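Local coordinates for protein ChiX (Serratia marcescens, PDB 5OPZ) that cleaves the L-Ala–D-Glu bond of peptidoglycan stem peptides as a zinc-dependent endopeptidase and is required for chitinase secretion, at residues I112-G117 against H127-F132; F44-G49 against H76-V81; R34-Y39 against V100-A105; R51-Q56 against Q66-R71. One frame throughout, in Å; residues are numbered along the deposited sequence.

Contact 1 (I112-G117 against H127-F132); sequences IVEWGG and HFQLTF. With ZN (zinc ion), chain C.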
loop_
_atom_site.group_PDB
_atom_site.type_symbol
_atom_site.label_atom_id
_atom_site.label_comp_id
_atom_site.label_asym_id
_atom_site.label_seq_id
_atom_site.Cartn_x
_atom_site.Cartn_y
_atom_site.Cartn_z
ATOM N N ILE A 112 6.902 7.496 -9.778
ATOM C CA ILE A 112 6.371 6.198 -10.219
ATOM C C ILE A 112 6.161 5.322 -8.975
ATOM O O ILE A 112 7.058 5.169 -8.147
ATOM C CB ILE A 112 7.331 5.563 -11.242
ATOM C CG1 ILE A 112 7.349 6.386 -12.532
ATOM C CG2 ILE A 112 6.944 4.122 -11.509
ATOM C CD1 ILE A 112 8.452 5.953 -13.477
ATOM N N VAL A 113 4.961 4.747 -8.842
ATOM C CA VAL A 113 4.731 3.766 -7.781
ATOM C C VAL A 113 4.348 2.471 -8.451
ATOM O O VAL A 113 3.366 2.428 -9.153
ATOM C CB VAL A 113 3.647 4.235 -6.777
ATOM C CG1 VAL A 113 3.318 3.165 -5.731
ATOM C CG2 VAL A 113 4.112 5.541 -6.137
ATOM N N GLU A 114 5.073 1.400 -8.171
ATOM C CA GLU A 114 4.789 0.085 -8.728
ATOM C C GLU A 114 3.736 -0.582 -7.874
ATOM O O GLU A 114 3.741 -0.467 -6.655
ATOM C CB GLU A 114 6.037 -0.791 -8.749
ATOM C CG GLU A 114 7.109 -0.389 -9.741
ATOM C CD GLU A 114 8.387 -1.218 -9.624
ATOM O OE1 GLU A 114 9.092 -1.158 -8.587
ATOM O OE2 GLU A 114 8.682 -1.948 -10.582
ATOM N N TRP A 115 2.815 -1.242 -8.556
ATOM C CA TRP A 115 1.708 -1.964 -7.951
ATOM C C TRP A 115 1.884 -3.486 -8.149
ATOM O O TRP A 115 2.143 -3.918 -9.265
ATOM C CB TRP A 115 0.392 -1.511 -8.581
ATOM C CG TRP A 115 -0.814 -2.179 -8.076
ATOM C CD1 TRP A 115 -1.064 -2.539 -6.780
ATOM C CD2 TRP A 115 -1.949 -2.624 -8.840
ATOM N NE1 TRP A 115 -2.302 -3.112 -6.680
ATOM C CE2 TRP A 115 -2.872 -3.174 -7.921
ATOM C CE3 TRP A 115 -2.314 -2.529 -10.189
ATOM C CZ2 TRP A 115 -4.104 -3.712 -8.348
ATOM C CZ3 TRP A 115 -3.543 -3.043 -10.597
ATOM C CH2 TRP A 115 -4.404 -3.625 -9.682
ATOM N N GLY A 116 1.654 -4.261 -7.106
ATOM C CA GLY A 116 1.716 -5.725 -7.219
ATOM C C GLY A 116 0.668 -6.293 -8.124
ATOM O O GLY A 116 0.782 -7.425 -8.549
ATOM N N GLY A 117 -0.369 -5.515 -8.424
ATOM C CA GLY A 117 -1.349 -5.948 -9.398
ATOM C C GLY A 117 -0.860 -5.980 -10.829
ATOM O O GLY A 117 -1.514 -6.561 -11.679
ATOM N N HIS A 127 0.082 -4.586 -2.636
ATOM C CA HIS A 127 1.429 -4.070 -2.558
ATOM C C HIS A 127 1.674 -2.920 -3.472
ATOM O O HIS A 127 1.410 -2.995 -4.661
ATOM C CB HIS A 127 2.379 -5.225 -2.883
ATOM C CG HIS A 127 3.838 -4.883 -2.767
ATOM N ND1 HIS A 127 4.534 -4.938 -1.586
ATOM C CD2 HIS A 127 4.667 -4.301 -3.652
ATOM C CE1 HIS A 127 5.766 -4.523 -1.764
ATOM N NE2 HIS A 127 5.856 -4.098 -3.005
ATOM N N PHE A 128 2.225 -1.844 -2.902
ATOM C CA PHE A 128 2.703 -0.695 -3.682
ATOM C C PHE A 128 4.145 -0.357 -3.231
ATOM O O PHE A 128 4.423 -0.436 -2.017
ATOM C CB PHE A 128 1.840 0.535 -3.504
ATOM C CG PHE A 128 0.450 0.380 -4.004
ATOM C CD1 PHE A 128 -0.533 -0.228 -3.252
ATOM C CD2 PHE A 128 0.166 0.693 -5.299
ATOM C CE1 PHE A 128 -1.830 -0.340 -3.720
ATOM C CE2 PHE A 128 -1.121 0.629 -5.781
ATOM C CZ PHE A 128 -2.114 0.071 -5.004
ATOM N N GLN A 129 5.006 0.074 -4.153
ATOM C CA GLN A 129 6.378 0.433 -3.750
ATOM C C GLN A 129 6.931 1.528 -4.624
ATOM O O GLN A 129 6.597 1.652 -5.793
ATOM C CB GLN A 129 7.332 -0.775 -3.738
ATOM C CG GLN A 129 7.538 -1.394 -5.108
ATOM C CD GLN A 129 8.409 -2.582 -5.058
ATOM O OE1 GLN A 129 8.225 -3.483 -4.247
ATOM N NE2 GLN A 129 9.443 -2.583 -5.896
ATOM N N LEU A 130 7.883 2.248 -4.030
ATOM C CA LEU A 130 8.766 3.094 -4.819
ATOM C C LEU A 130 9.769 2.215 -5.579
ATOM O O LEU A 130 10.133 1.132 -5.116
ATOM C CB LEU A 130 9.552 4.042 -3.920
ATOM C CG LEU A 130 8.684 5.031 -3.106
ATOM C CD1 LEU A 130 9.525 5.816 -2.124
ATOM C CD2 LEU A 130 7.910 5.978 -4.023
ATOM N N THR A 131 10.189 2.646 -6.764
ATOM C CA THR A 131 11.073 1.803 -7.576
ATOM C C THR A 131 12.497 1.829 -7.051
ATOM O O THR A 131 12.950 2.842 -6.501
ATOM C CB THR A 131 11.119 2.144 -9.078
ATOM O OG1 THR A 131 11.770 3.370 -9.304
ATOM C CG2 THR A 131 9.801 2.231 -9.675
ATOM N N PHE A 132 13.194 0.718 -7.274
ATOM C CA PHE A 132 14.637 0.673 -7.023
ATOM C C PHE A 132 15.417 1.663 -7.876
ATOM O O PHE A 132 16.400 2.240 -7.384
ATOM C CB PHE A 132 15.177 -0.734 -7.223
ATOM C CG PHE A 132 14.939 -1.653 -6.052
ATOM C CD1 PHE A 132 15.621 -1.501 -4.850
ATOM C CD2 PHE A 132 14.041 -2.703 -6.152
ATOM C CE1 PHE A 132 15.433 -2.382 -3.774
ATOM C CE2 PHE A 132 13.849 -3.598 -5.090
ATOM C CZ PHE A 132 14.519 -3.399 -3.886
HETATM ZN ZN ZN C . 4.087 -5.703 0.263
HETATM O O HOH W 1 9.663 5.374 -7.802
HETATM O O HOH W 2 11.712 -1.489 -8.426
#

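Contact 2 (F44-G49 against H76-V81); sequences FSVSEG and HAVDVV. With ZN (zinc ion), chain C.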
loop_
_atom_site.group_PDB
_atom_site.type_symbol
_atom_site.label_atom_id
_atom_site.label_comp_id
_atom_site.label_asym_id
_atom_site.label_seq_id
_atom_site.Cartn_x
_atom_site.Cartn_y
_atom_site.Cartn_z
ATOM N N PHE A 44 -9.694 2.446 2.233
ATOM C CA PHE A 44 -8.594 1.526 2.500
ATOM C C PHE A 44 -7.756 2.026 3.635
ATOM O O PHE A 44 -7.754 3.239 3.934
ATOM C CB PHE A 44 -7.756 1.282 1.222
ATOM C CG PHE A 44 -6.918 2.467 0.789
ATOM C CD1 PHE A 44 -7.429 3.432 -0.083
ATOM C CD2 PHE A 44 -5.603 2.561 1.173
ATOM C CE1 PHE A 44 -6.647 4.494 -0.505
ATOM C CE2 PHE A 44 -4.831 3.620 0.729
ATOM C CZ PHE A 44 -5.347 4.587 -0.100
ATOM N N SER A 45 -7.051 1.108 4.262
ATOM C CA SER A 45 -6.007 1.430 5.195
ATOM C C SER A 45 -4.704 0.829 4.752
ATOM O O SER A 45 -4.633 0.071 3.826
ATOM C CB SER A 45 -6.411 0.990 6.619
ATOM O OG SER A 45 -5.456 1.394 7.600
ATOM N N VAL A 46 -3.659 1.201 5.435
ATOM C CA VAL A 46 -2.342 0.605 5.227
ATOM C C VAL A 46 -2.215 -0.470 6.304
ATOM O O VAL A 46 -2.173 -0.146 7.507
ATOM C CB VAL A 46 -1.228 1.657 5.350
ATOM C CG1 VAL A 46 0.136 0.998 5.351
ATOM C CG2 VAL A 46 -1.362 2.662 4.216
ATOM N N SER A 47 -2.134 -1.738 5.867
ATOM C CA SER A 47 -2.007 -2.849 6.802
ATOM C C SER A 47 -0.582 -3.113 7.242
ATOM O O SER A 47 -0.343 -3.594 8.349
ATOM C CB SER A 47 -2.640 -4.130 6.255
ATOM O OG SER A 47 -1.907 -4.626 5.163
ATOM N N GLU A 48 0.371 -2.791 6.366
ATOM C CA GLU A 48 1.786 -2.942 6.654
ATOM C C GLU A 48 2.609 -1.909 5.866
ATOM O O GLU A 48 2.448 -1.779 4.671
ATOM C CB GLU A 48 2.247 -4.365 6.356
ATOM C CG GLU A 48 3.676 -4.630 6.798
ATOM C CD GLU A 48 4.122 -6.075 6.637
ATOM O OE1 GLU A 48 3.602 -6.856 5.802
ATOM O OE2 GLU A 48 5.099 -6.440 7.325
ATOM N N GLY A 49 3.408 -1.146 6.588
ATOM C CA GLY A 49 4.389 -0.238 5.968
ATOM C C GLY A 49 5.760 -0.813 6.220
ATOM O O GLY A 49 6.173 -1.746 5.521
ATOM N N HIS A 76 10.156 1.653 1.767
ATOM C CA HIS A 76 9.812 1.935 0.375
ATOM C C HIS A 76 8.535 1.215 -0.115
ATOM O O HIS A 76 8.265 1.261 -1.340
ATOM C CB HIS A 76 10.983 1.652 -0.557
ATOM C CG HIS A 76 12.180 2.510 -0.308
ATOM N ND1 HIS A 76 13.128 2.202 0.641
ATOM C CD2 HIS A 76 12.607 3.643 -0.914
ATOM C CE1 HIS A 76 14.083 3.110 0.604
ATOM N NE2 HIS A 76 13.784 4.003 -0.314
ATOM N N ALA A 77 7.770 0.579 0.775
ATOM C CA ALA A 77 6.579 -0.131 0.331
ATOM C C ALA A 77 5.499 -0.107 1.376
ATOM O O ALA A 77 5.754 0.031 2.563
ATOM C CB ALA A 77 6.950 -1.565 0.000
ATOM N N VAL A 78 4.267 -0.234 0.912
ATOM C CA VAL A 78 3.095 -0.432 1.758
ATOM C C VAL A 78 2.254 -1.553 1.164
ATOM O O VAL A 78 2.205 -1.724 -0.061
ATOM C CB VAL A 78 2.232 0.845 1.903
ATOM C CG1 VAL A 78 3.041 1.937 2.596
ATOM C CG2 VAL A 78 1.727 1.325 0.573
ATOM N N ASP A 79 1.570 -2.273 2.061
ATOM C CA ASP A 79 0.429 -3.118 1.699
ATOM C C ASP A 79 -0.837 -2.455 2.213
ATOM O O ASP A 79 -0.888 -2.083 3.365
ATOM C CB ASP A 79 0.606 -4.493 2.307
ATOM C CG ASP A 79 1.711 -5.303 1.689
ATOM O OD1 ASP A 79 2.310 -4.916 0.696
ATOM O OD2 ASP A 79 2.006 -6.378 2.207
ATOM N N VAL A 80 -1.784 -2.281 1.317
ATOM C CA VAL A 80 -3.056 -1.704 1.670
ATOM C C VAL A 80 -4.085 -2.814 1.876
ATOM O O VAL A 80 -3.941 -3.925 1.401
ATOM C CB VAL A 80 -3.599 -0.706 0.622
ATOM C CG1 VAL A 80 -2.582 0.401 0.363
ATOM C CG2 VAL A 80 -3.948 -1.384 -0.681
ATOM N N VAL A 81 -5.104 -2.480 2.638
ATOM C CA VAL A 81 -6.239 -3.357 2.850
ATOM C C VAL A 81 -7.514 -2.574 2.499
ATOM O O VAL A 81 -7.757 -1.470 3.053
ATOM C CB VAL A 81 -6.295 -3.956 4.267
ATOM C CG1 VAL A 81 -6.340 -2.923 5.333
ATOM C CG2 VAL A 81 -7.461 -4.923 4.399
HETATM ZN ZN ZN C . 4.087 -5.703 0.263
HETATM O O HOH W 3 -2.827 -5.927 3.018
HETATM O O HOH W 4 1.414 -7.569 4.533
#

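Contact 3 (R34-Y39 against V100-A105); sequences RLALRY and VAVRRA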
loop_
_atom_site.group_PDB
_atom_site.type_symbol
_atom_site.label_atom_id
_atom_site.label_comp_id
_atom_site.label_asym_id
_atom_site.label_seq_id
_atom_site.Cartn_x
_atom_site.Cartn_y
_atom_site.Cartn_z
ATOM N N ARG A 34 -1.254 9.290 0.968
ATOM C CA ARG A 34 -2.202 10.222 1.603
ATOM C C ARG A 34 -3.117 10.891 0.573
ATOM O O ARG A 34 -4.319 11.049 0.837
ATOM C CB ARG A 34 -1.485 11.292 2.438
ATOM C CG ARG A 34 -0.874 10.668 3.698
ATOM C CD ARG A 34 -0.119 11.625 4.575
ATOM N NE ARG A 34 -1.098 12.487 5.239
ATOM C CZ ARG A 34 -1.084 13.823 5.269
ATOM N NH1 ARG A 34 -0.136 14.503 4.675
ATOM N NH2 ARG A 34 -2.055 14.462 5.902
ATOM N N LEU A 35 -2.560 11.247 -0.593
ATOM C CA LEU A 35 -3.346 11.775 -1.665
ATOM C C LEU A 35 -4.291 10.722 -2.235
ATOM O O LEU A 35 -5.450 10.997 -2.484
ATOM C CB LEU A 35 -2.408 12.327 -2.682
ATOM C CG LEU A 35 -3.024 13.147 -3.788
ATOM C CD1 LEU A 35 -3.904 14.262 -3.249
ATOM C CD2 LEU A 35 -1.909 13.684 -4.662
ATOM N N ALA A 36 -3.834 9.478 -2.337
ATOM C CA ALA A 36 -4.727 8.430 -2.812
ATOM C C ALA A 36 -5.938 8.185 -1.907
ATOM O O ALA A 36 -7.015 7.827 -2.415
ATOM C CB ALA A 36 -3.997 7.136 -3.033
ATOM N N LEU A 37 -5.766 8.387 -0.603
ATOM C CA LEU A 37 -6.947 8.330 0.299
ATOM C C LEU A 37 -8.030 9.314 -0.097
ATOM O O LEU A 37 -9.194 9.071 0.156
ATOM C CB LEU A 37 -6.563 8.605 1.749
ATOM C CG LEU A 37 -5.667 7.546 2.404
ATOM C CD1 LEU A 37 -4.987 8.072 3.655
ATOM C CD2 LEU A 37 -6.539 6.354 2.760
ATOM N N ARG A 38 -7.678 10.444 -0.660
ATOM C CA ARG A 38 -8.660 11.415 -1.107
ATOM C C ARG A 38 -9.385 11.023 -2.352
ATOM O O ARG A 38 -10.523 11.434 -2.562
ATOM C CB ARG A 38 -7.988 12.747 -1.382
ATOM C CG ARG A 38 -7.167 13.344 -0.268
ATOM C CD ARG A 38 -7.822 13.302 1.072
ATOM N NE ARG A 38 -9.176 13.832 1.051
ATOM C CZ ARG A 38 -9.965 13.870 2.117
ATOM N NH1 ARG A 38 -9.545 13.447 3.295
ATOM N NH2 ARG A 38 -11.209 14.334 1.994
ATOM N N TYR A 39 -8.720 10.283 -3.222
ATOM C CA TYR A 39 -9.215 9.975 -4.559
ATOM C C TYR A 39 -9.940 8.664 -4.706
ATOM O O TYR A 39 -10.774 8.524 -5.572
ATOM C CB TYR A 39 -8.084 9.965 -5.580
ATOM C CG TYR A 39 -7.337 11.317 -5.739
ATOM C CD1 TYR A 39 -7.944 12.560 -5.454
ATOM C CD2 TYR A 39 -6.024 11.328 -6.147
ATOM C CE1 TYR A 39 -7.262 13.749 -5.609
ATOM C CE2 TYR A 39 -5.343 12.487 -6.294
ATOM C CZ TYR A 39 -5.959 13.684 -6.008
ATOM O OH TYR A 39 -5.268 14.810 -6.180
ATOM N N VAL A 100 -6.102 2.714 -9.076
ATOM C CA VAL A 100 -6.420 3.900 -9.917
ATOM C C VAL A 100 -6.061 5.173 -9.136
ATOM O O VAL A 100 -5.469 6.119 -9.687
ATOM C CB VAL A 100 -7.898 3.935 -10.323
ATOM C CG1 VAL A 100 -8.345 5.255 -10.903
ATOM C CG2 VAL A 100 -8.139 2.819 -11.304
ATOM N N ALA A 101 -6.501 5.223 -7.879
ATOM C CA ALA A 101 -6.256 6.357 -7.027
ATOM C C ALA A 101 -4.753 6.560 -6.769
ATOM O O ALA A 101 -4.280 7.696 -6.790
ATOM C CB ALA A 101 -6.992 6.196 -5.737
ATOM N N VAL A 102 -4.031 5.477 -6.474
ATOM C CA VAL A 102 -2.616 5.558 -6.271
ATOM C C VAL A 102 -1.908 6.042 -7.512
ATOM O O VAL A 102 -1.006 6.893 -7.399
ATOM C CB VAL A 102 -2.016 4.239 -5.750
ATOM C CG1 VAL A 102 -0.491 4.335 -5.687
ATOM C CG2 VAL A 102 -2.588 3.898 -4.404
ATOM N N ARG A 103 -2.285 5.527 -8.669
ATOM C CA ARG A 103 -1.653 5.942 -9.930
ATOM C C ARG A 103 -1.892 7.404 -10.232
ATOM O O ARG A 103 -0.986 8.100 -10.690
ATOM C CB ARG A 103 -2.239 5.093 -11.076
ATOM C CG ARG A 103 -1.582 5.028 -12.422
ATOM C CD ARG A 103 -2.144 3.915 -13.346
ATOM N NE ARG A 103 -2.093 2.555 -12.822
ATOM C CZ ARG A 103 -3.135 1.760 -12.503
ATOM N NH1 ARG A 103 -4.423 2.123 -12.615
ATOM N NH2 ARG A 103 -2.867 0.532 -12.071
ATOM N N ARG A 104 -3.065 7.912 -9.913
ATOM C CA ARG A 104 -3.351 9.337 -10.133
ATOM C C ARG A 104 -2.518 10.165 -9.158
ATOM O O ARG A 104 -1.851 11.132 -9.563
ATOM C CB ARG A 104 -4.823 9.634 -9.923
ATOM C CG ARG A 104 -5.174 11.106 -9.943
ATOM C CD ARG A 104 -6.629 11.366 -9.630
ATOM N NE ARG A 104 -6.816 12.777 -9.365
ATOM C CZ ARG A 104 -7.958 13.330 -8.973
ATOM N NH1 ARG A 104 -9.044 12.591 -8.812
ATOM N NH2 ARG A 104 -8.013 14.627 -8.753
ATOM N N ALA A 105 -2.529 9.840 -7.861
ATOM C CA ALA A 105 -1.682 10.538 -6.911
ATOM C C ALA A 105 -0.218 10.521 -7.297
ATOM O O ALA A 105 0.487 11.549 -7.156
ATOM C CB ALA A 105 -1.878 9.985 -5.503
#

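Contact 4 (R51-Q56 against Q66-R71); sequences RSMARQ and QTLRSR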
loop_
_atom_site.group_PDB
_atom_site.type_symbol
_atom_site.label_atom_id
_atom_site.label_comp_id
_atom_site.label_asym_id
_atom_site.label_seq_id
_atom_site.Cartn_x
_atom_site.Cartn_y
_atom_site.Cartn_z
ATOM N N ARG A 51 8.431 -3.132 7.782
ATOM C CA ARG A 51 8.457 -4.511 8.216
ATOM C C ARG A 51 9.794 -4.729 8.908
ATOM O O ARG A 51 10.804 -4.215 8.467
ATOM C CB ARG A 51 8.319 -5.416 6.998
ATOM C CG ARG A 51 8.300 -6.914 7.280
ATOM C CD ARG A 51 8.232 -7.691 5.982
ATOM N NE ARG A 51 6.924 -7.545 5.344
ATOM C CZ ARG A 51 6.680 -7.788 4.056
ATOM N NH1 ARG A 51 7.635 -8.161 3.220
ATOM N NH2 ARG A 51 5.458 -7.639 3.589
ATOM N N SER A 52 9.763 -5.483 9.989
ATOM C CA SER A 52 10.995 -5.800 10.664
ATOM C C SER A 52 11.785 -6.872 9.902
ATOM O O SER A 52 11.243 -7.691 9.176
ATOM C CB SER A 52 10.710 -6.282 12.075
ATOM O OG SER A 52 10.117 -7.563 12.061
ATOM N N MET A 53 13.096 -6.891 10.134
ATOM C CA MET A 53 13.950 -7.928 9.564
ATOM C C MET A 53 13.499 -9.297 10.042
ATOM O O MET A 53 13.488 -10.259 9.263
ATOM C CB MET A 53 15.446 -7.703 9.769
ATOM C CG MET A 53 16.298 -8.705 9.007
ATOM S SD MET A 53 18.045 -8.394 9.270
ATOM C CE MET A 53 18.391 -7.150 8.032
ATOM N N ALA A 54 13.094 -9.415 11.306
ATOM C CA ALA A 54 12.676 -10.738 11.805
ATOM C C ALA A 54 11.448 -11.282 11.048
ATOM O O ALA A 54 11.327 -12.479 10.786
ATOM C CB ALA A 54 12.352 -10.667 13.290
ATOM N N ARG A 55 10.515 -10.391 10.736
ATOM C CA ARG A 55 9.307 -10.777 9.990
ATOM C C ARG A 55 9.678 -11.200 8.579
ATOM O O ARG A 55 9.208 -12.195 8.065
ATOM C CB ARG A 55 8.285 -9.636 9.978
ATOM C CG ARG A 55 7.106 -9.874 9.057
ATOM C CD ARG A 55 6.321 -11.126 9.361
ATOM N NE ARG A 55 5.017 -11.078 8.707
ATOM C CZ ARG A 55 3.961 -11.730 9.166
ATOM N NH1 ARG A 55 2.774 -11.666 8.565
ATOM N NH2 ARG A 55 4.101 -12.431 10.265
ATOM N N GLN A 56 10.586 -10.462 7.961
ATOM C CA GLN A 56 11.082 -10.844 6.637
ATOM C C GLN A 56 11.770 -12.216 6.694
ATOM O O GLN A 56 11.563 -13.034 5.789
ATOM C CB GLN A 56 11.981 -9.804 6.047
ATOM C CG GLN A 56 12.286 -10.036 4.590
ATOM C CD GLN A 56 11.103 -9.765 3.692
ATOM O OE1 GLN A 56 10.207 -9.006 4.061
ATOM N NE2 GLN A 56 11.108 -10.350 2.493
ATOM N N GLN A 66 11.382 -14.979 -1.521
ATOM C CA GLN A 66 12.660 -15.625 -1.768
ATOM C C GLN A 66 13.863 -14.964 -1.105
ATOM O O GLN A 66 14.890 -15.609 -0.926
ATOM C CB GLN A 66 12.883 -15.804 -3.276
ATOM C CG GLN A 66 12.054 -16.947 -3.832
ATOM C CD GLN A 66 12.488 -17.354 -5.214
ATOM O OE1 GLN A 66 12.714 -16.502 -6.083
ATOM N NE2 GLN A 66 12.615 -18.644 -5.433
ATOM N N THR A 67 13.746 -13.693 -0.757
ATOM C CA THR A 67 14.893 -12.911 -0.330
ATOM C C THR A 67 14.592 -12.124 0.909
ATOM O O THR A 67 13.450 -11.753 1.149
ATOM C CB THR A 67 15.324 -11.906 -1.437
ATOM O OG1 THR A 67 16.307 -10.982 -0.953
ATOM C CG2 THR A 67 14.167 -11.099 -1.990
ATOM N N LEU A 68 15.642 -11.846 1.668
ATOM C CA LEU A 68 15.565 -10.993 2.814
ATOM C C LEU A 68 15.528 -9.522 2.395
ATOM O O LEU A 68 15.177 -8.695 3.194
ATOM C CB LEU A 68 16.725 -11.274 3.761
ATOM C CG LEU A 68 16.671 -10.784 5.195
ATOM C CD1 LEU A 68 15.541 -11.412 5.961
ATOM C CD2 LEU A 68 17.973 -11.119 5.885
ATOM N N ARG A 69 15.910 -9.220 1.148
ATOM C CA ARG A 69 15.820 -7.883 0.592
ATOM C C ARG A 69 14.353 -7.611 0.282
ATOM O O ARG A 69 13.711 -8.310 -0.509
ATOM C CB ARG A 69 16.682 -7.780 -0.664
ATOM C CG ARG A 69 16.764 -6.384 -1.293
ATOM C CD ARG A 69 17.813 -6.425 -2.433
ATOM N NE ARG A 69 17.422 -5.909 -3.752
ATOM C CZ ARG A 69 17.923 -4.837 -4.371
ATOM N NH1 ARG A 69 18.812 -4.026 -3.791
ATOM N NH2 ARG A 69 17.498 -4.536 -5.601
ATOM N N SER A 70 13.788 -6.656 0.974
ATOM C CA SER A 70 12.398 -6.237 0.729
ATOM C C SER A 70 12.324 -4.737 0.799
ATOM O O SER A 70 12.896 -4.119 1.714
ATOM C CB SER A 70 11.451 -6.803 1.779
ATOM O OG SER A 70 10.192 -6.155 1.780
ATOM N N ARG A 71 11.547 -4.157 -0.092
ATOM C CA ARG A 71 11.293 -2.723 -0.035
ATOM C C ARG A 71 10.577 -2.343 1.255
ATOM O O ARG A 71 10.637 -1.215 1.688
ATOM C CB ARG A 71 10.511 -2.289 -1.249
ATOM C CG ARG A 71 11.208 -2.484 -2.591
ATOM C CD ARG A 71 11.640 -1.168 -3.219
ATOM N NE ARG A 71 12.787 -0.609 -2.536
ATOM C CZ ARG A 71 13.371 0.510 -2.904
ATOM N NH1 ARG A 71 12.855 1.247 -3.878
ATOM N NH2 ARG A 71 14.493 0.885 -2.321
#

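Contact 1 (I112-G117 against H127-F132)
Trp115 and Phe128, a non-hydrogen-bonded pair of the antiparallel hairpin of strands 113-115 and 127-130, lie side by side and point the same way. The five-membered ring of Trp115 forms an offset stack on the Phe128 ring, with centroids 4.4 Å apart and planes at 16°; the indole CD1 sits over the phenyl face, displaced toward its rim. At the indole edge CD1 comes 3.3 Å from His127 O, while Trp115 NE1 forms a hydrogen bond with Gly125 O. Val113 crosses Phe128 at about a right angle, its CG1 3.7 Å from Phe128 CB, and helix 92-109 packs against this apolar face.

The other face is polar. Glu114 and Gln129 form a hydrogen-bonded pair, with Glu114 N 2.8 Å from Gln129 O. Gln129 CG lies between the backbone N and the carbonyl carbon (chi1 64°), and the extended chain beyond carries the amide to two partners: NE2 donates to Glu114 OE1 (3.1 Å) from above the carboxylate plane, and OE1 accepts from His127 NE2 at 2.7 Å, nearly in the imidazole plane. The zinc ion on His127 ND1 and second-shell Gln129 together restrain the ring's rotation; Glu114 may polarise the amide and, through it, the imidazole, strengthening its donation to zinc.

Contact 2 (F44-G49 against H76-V81)
The Phe44 ring meets Val80 obliquely, its CD2 3.8 Å from Val80 CG1, while Ile33, Ala36 and Leu37 of helix 27-39 also pack on the phenyl side chain. The other flat groups are the carboxylates of Glu48 and Asp79, which lie side by side and point the same way with their planes 81° apart. Glu48 OE1 and Asp79 OD2 are 4.0 Å from each other, and one water donates to both, an arrangement that should ease the repulsion between the like charges. With Asp79 CG anti to the carbonyl carbon (chi1 -70°), the carboxylate is carried to the zinc ion, which OD1 binds at 2.0 Å, completing with His72 and His127 the protein ligands of the site; Glu48 OE2 forms a salt bridge with Arg51 NE.

The outer strand 44-48 runs antiparallel to the inner strand 77-82, and a classic beta bulge interrupts their pairing. Ser47 and Glu48 both face Asp79, whose carbonyl O takes a hydrogen bond from Ser47 N (2.8 Å) and a weak one from Glu48 N. On one side of the bulge Ser45 and Val81 exchange two backbone hydrogen bonds; beyond it Asp79 N donates to Glu48 O at 2.8 Å. On the face of Val46 and Val80, Val46 CG1 lies 4.0 Å from Val78 CB, the two side chains crossing at about a right angle.

Contact 3 (R34-Y39 against V100-A105)
Ala36 and Ala101 bring helices 27-39 and 92-109 close together, their segment axes 8.1 Å apart and inclined at 126°. Small methyl groups make this possible. Ala101 CB rests against Ala36 O at 3.7 Å, while the methyl of Ala36 meets Val102 CG2 at 3.8 Å. One turn further along the second helix, Ala105 CB fits against the base of Leu35, 3.7 Å from its CB, and against Ala36 N.

The large bump is Tyr39, which lies beside the second helix with its CB against Ala101 CB, its ring edge toward Ala101 O and Ala105 N, and CE2 near Ala105 CB. The extended Arg104 side chain runs across one face, the two side chains crossing at about a right angle while the guanidinium stays nearly parallel to the ring (6°) in a cation-pi stack, CZ 3.5 Å from the ring centroid. Leu35 O lies over the rim of the opposite face. Glu108 ties Tyr39 and Arg104 together, hydrogen-bonded to Tyr39 OH and forming a salt bridge with Arg104 NE.

Toward the sheet, Ala36 reaches Phe44 of strand 44-48 and Val102 reaches Val113 of strand 113-115, so the helix crossing is joined to both outer strands, with Val32 of helix 27-39 touching Val102 and Ala105.

Contact 4 (R51-Q56 against Q66-R71)
Gln56 reaches Ser70 and Thr67 through a side chain whose CG is anti to the backbone N (chi1 -169°) and which then bends at chi2 (72°), placing CD 3.5 Å from Ser70 CB. In Arg51 the bend at chi3 places NE and turns the chain toward Gln56. Its NH1 donates to Gln56 OE1 at 2.8 Å, in the carbonyl plane and on a lone pair, with the acceptor also close to the guanidinium plane. At the other end of the amide, Gln56 NE2 donates to Thr67 O over 3.0 Å, nearly along the C=O axis. Two hydrogen bonds to opposite ends of the amide thus fix its orientation, and Ser70 CB packs 3.4 Å from Gln56 OE1.

The contact joins the start of helix 53-62 to the loop that leads to strand 77-82. Ser52 is the N-cap of that helix, its OG accepting from Arg55 N at 3.1 Å, and in the facing loop Thr67 OG1 accepts from Arg69 N in an ST turn. Leu68 packs on the aliphatic part of Gln56: its CD1 approaches Gln56 CG at 3.8 Å as the two side chains slide past each other in opposite directions. The Arg51 side chain comes within about 4 Å of the zinc ion, nearest atom, while Ser70 OG forms a hydrogen bond with the backbone N of the zinc ligand His72.

Contact 2 is the most buried of the four and lies near the centre of the chain; contacts 1, 3 and 4 are partly buried, contact 4 lying farthest from the chain's centre. Contacts 1 and 2 share one sheet, joined where strand 127-130 pairs with strand 77-82, and each supplies a zinc ligand. Contact 3 backs that sheet with alanine packing and a single cation-pi stack, without hydrogen bonds between its segments. Contact 4 lies about 26 Å from contact 3, centre to centre, and relies on one glutamine amide, which hydrogen-bonds across to the loop backbone; its Arg71 reaches Leu130 of contact 1 and His76 of contact 2.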